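Local structure of epidermin leader peptide processing serine protease EpiP (Staphylococcus aureus subsp. aureus, 3QFH) at residues E26-A31 and D72-N77. The protein is a subtilisin-like serine protease that probably cleaves the leader peptide from the precursor of the lantibiotic epidermin. Residues are numbered along the deposited sequence; the frame is centred on the assembly and turned at random.
Sequences EYKNTA and DIKYIN. With SO4 (sulfate ion), chain L.
Glu-26 O takes two backbone donors at once, Lys-74 N at 2.8 Å and Tyr-75 N at 3.1 Å, both in the plane of its carbonyl. In return Glu-26 N reaches Tyr-75 O over 2.8 Å, nearly straight at 168°. Two residues facing one make this a classic beta bulge, and beyond it Tyr-27 pairs with Ile-73 in a non-hydrogen-bonded position. CG anti to the backbone N (chi1 -177°) and an extended chain carry the Glu-26 carboxylate alongside Lys-74 and Tyr-75, Glu-26 OE2 lying 4.0 Å from the methylene Lys-74 CD. The second carboxylate oxygen, Glu-26 OE1, sits in plane at the edge of the Tyr-75 ring, 3.6 Å from Tyr-75 CD2, with carboxylate and ring planes 64° apart. OE2 of the buried Glu-26 forms a salt bridge with Lys-262 of helix 254-269, which probably offsets the nearby like charge of Asp-258; Tyr-75 also packs on this helix, so strands 20-27 and 73-78, antiparallel neighbours in the propeptide-like domain's sheet, are set against the subtilisin-like part. Past the bulge, Lys-28 N bonds to Asp-72 O at 2.9 Å, approaching from above the carbonyl plane. The extended Lys-28 chain then crosses Ile-73 O and Lys-74 CA with its CE, and its NZ ends on Lys-70 O. A water accepts from Asn-29 N and donates to Asp-72 O. Asn-29 is the N-cap of helix 30-40, its OD1 bonded to Thr-32 N, and Thr-30 N points almost straight at O4 of a sulfate, which His-52 also binds.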
loop_
_atom_site.group_PDB
_atom_site.type_symbol
_atom_site.label_atom_id
_atom_site.label_comp_id
_atom_site.label_asym_id
_atom_site.label_seq_id
_atom_site.Cartn_x
_atom_site.Cartn_y
_atom_site.Cartn_z
ATOM N N GLU A 26 -17.798 14.907 3.463
ATOM C CA GLU A 26 -17.587 14.446 4.817
ATOM C C GLU A 26 -18.784 14.900 5.628
ATOM O O GLU A 26 -19.083 16.096 5.710
ATOM C CB GLU A 26 -16.263 14.965 5.395
ATOM C CG GLU A 26 -15.973 14.433 6.798
ATOM C CD GLU A 26 -14.510 14.593 7.223
ATOM O OE1 GLU A 26 -13.686 15.136 6.436
ATOM O OE2 GLU A 26 -14.185 14.151 8.348
ATOM N N TYR A 27 -19.496 13.942 6.199
ATOM C CA TYR A 27 -20.703 14.239 6.958
ATOM C C TYR A 27 -20.508 13.996 8.455
ATOM O O TYR A 27 -19.466 13.518 8.885
ATOM C CB TYR A 27 -21.912 13.488 6.386
ATOM C CG TYR A 27 -21.781 11.982 6.210
ATOM C CD1 TYR A 27 -22.194 11.106 7.201
ATOM C CD2 TYR A 27 -21.323 11.444 5.018
ATOM C CE1 TYR A 27 -22.115 9.733 7.028
ATOM C CE2 TYR A 27 -21.228 10.080 4.835
ATOM C CZ TYR A 27 -21.632 9.224 5.843
ATOM O OH TYR A 27 -21.548 7.859 5.665
ATOM N N LYS A 28 -21.503 14.352 9.254
ATOM C CA LYS A 28 -21.341 14.276 10.706
ATOM C C LYS A 28 -21.981 13.086 11.400
ATOM O O LYS A 28 -21.470 12.628 12.408
ATOM C CB LYS A 28 -21.843 15.582 11.337
ATOM C CG LYS A 28 -21.038 16.795 10.872
ATOM C CD LYS A 28 -21.419 18.093 11.582
ATOM C CE LYS A 28 -20.595 19.263 11.030
ATOM N NZ LYS A 28 -20.840 20.554 11.743
ATOM N N ASN A 29 -23.074 12.575 10.854
ATOM C CA ASN A 29 -23.825 11.515 11.516
ATOM C C ASN A 29 -24.584 10.635 10.523
ATOM O O ASN A 29 -25.328 11.131 9.679
ATOM C CB ASN A 29 -24.806 12.194 12.482
ATOM C CG ASN A 29 -25.677 11.211 13.248
ATOM O OD1 ASN A 29 -26.905 11.298 13.203
ATOM N ND2 ASN A 29 -25.050 10.276 13.952
ATOM N N THR A 30 -24.397 9.325 10.634
ATOM C CA THR A 30 -25.070 8.369 9.756
ATOM C C THR A 30 -26.577 8.597 9.656
ATOM O O THR A 30 -27.105 8.754 8.559
ATOM C CB THR A 30 -24.751 6.923 10.189
ATOM O OG1 THR A 30 -23.415 6.618 9.765
ATOM C CG2 THR A 30 -25.727 5.900 9.563
ATOM N N ALA A 31 -27.263 8.653 10.787
ATOM C CA ALA A 31 -28.724 8.849 10.790
ATOM C C ALA A 31 -29.191 10.164 10.116
ATOM O O ALA A 31 -30.117 10.162 9.300
ATOM C CB ALA A 31 -29.260 8.761 12.218
ATOM N N ASP A 72 -25.278 18.767 9.362
ATOM C CA ASP A 72 -25.020 17.455 8.768
ATOM C C ASP A 72 -23.765 17.313 7.951
ATOM O O ASP A 72 -23.216 16.216 7.869
ATOM C CB ASP A 72 -26.168 17.095 7.824
ATOM C CG ASP A 72 -27.520 17.105 8.502
ATOM O OD1 ASP A 72 -27.584 17.031 9.747
ATOM O OD2 ASP A 72 -28.537 17.184 7.769
ATOM N N ILE A 73 -23.332 18.395 7.318
ATOM C CA ILE A 73 -22.203 18.339 6.405
ATOM C C ILE A 73 -21.010 19.091 6.979
ATOM O O ILE A 73 -21.121 20.268 7.336
ATOM C CB ILE A 73 -22.591 18.948 5.045
ATOM C CG1 ILE A 73 -23.864 18.281 4.487
ATOM C CG2 ILE A 73 -21.459 18.838 4.054
ATOM C CD1 ILE A 73 -23.755 16.788 4.150
ATOM N N LYS A 74 -19.879 18.396 7.070
ATOM C CA LYS A 74 -18.662 18.969 7.605
ATOM C C LYS A 74 -17.863 19.610 6.458
ATOM O O LYS A 74 -17.542 20.792 6.529
ATOM C CB LYS A 74 -17.867 17.901 8.373
ATOM C CG LYS A 74 -16.624 18.396 9.145
ATOM C CD LYS A 74 -16.074 17.270 10.052
ATOM C CE LYS A 74 -14.684 17.564 10.622
ATOM N NZ LYS A 74 -14.591 18.830 11.399
ATOM N N TYR A 75 -17.578 18.841 5.399
ATOM C CA TYR A 75 -16.844 19.346 4.234
ATOM C C TYR A 75 -17.315 18.735 2.932
ATOM O O TYR A 75 -17.816 17.612 2.896
ATOM C CB TYR A 75 -15.345 19.030 4.319
ATOM C CG TYR A 75 -14.633 19.577 5.502
ATOM C CD1 TYR A 75 -14.439 20.945 5.638
ATOM C CD2 TYR A 75 -14.111 18.733 6.477
ATOM C CE1 TYR A 75 -13.782 21.465 6.728
ATOM C CE2 TYR A 75 -13.446 19.242 7.573
ATOM C CZ TYR A 75 -13.286 20.617 7.690
ATOM O OH TYR A 75 -12.626 21.150 8.754
ATOM N N ILE A 76 -17.101 19.479 1.851
ATOM C CA ILE A 76 -17.393 19.027 0.514
ATOM C C ILE A 76 -16.328 19.593 -0.408
ATOM O O ILE A 76 -15.956 20.763 -0.280
ATOM C CB ILE A 76 -18.790 19.510 -0.022
ATOM C CG1 ILE A 76 -19.935 19.053 0.869
ATOM C CG2 ILE A 76 -19.041 18.966 -1.432
ATOM C CD1 ILE A 76 -21.324 19.536 0.388
ATOM N N ASN A 77 -15.794 18.748 -1.289
ATOM C CA ASN A 77 -14.894 19.196 -2.353
ATOM C C ASN A 77 -15.091 18.305 -3.565
ATOM O O ASN A 77 -15.550 17.162 -3.445
ATOM C CB ASN A 77 -13.414 19.278 -1.936
ATOM C CG ASN A 77 -12.839 17.948 -1.455
ATOM O OD1 ASN A 77 -12.646 17.766 -0.259
ATOM N ND2 ASN A 77 -12.557 17.028 -2.375
HETATM S S SO4 L . -22.930 7.660 13.836
HETATM O O1 SO4 L . -24.291 7.738 14.358
HETATM O O2 SO4 L . -22.009 8.207 14.827
HETATM O O3 SO4 L . -22.578 6.270 13.554
HETATM O O4 SO4 L . -22.848 8.432 12.604
HETATM O O HOH W 1 -24.757 13.933 8.832
#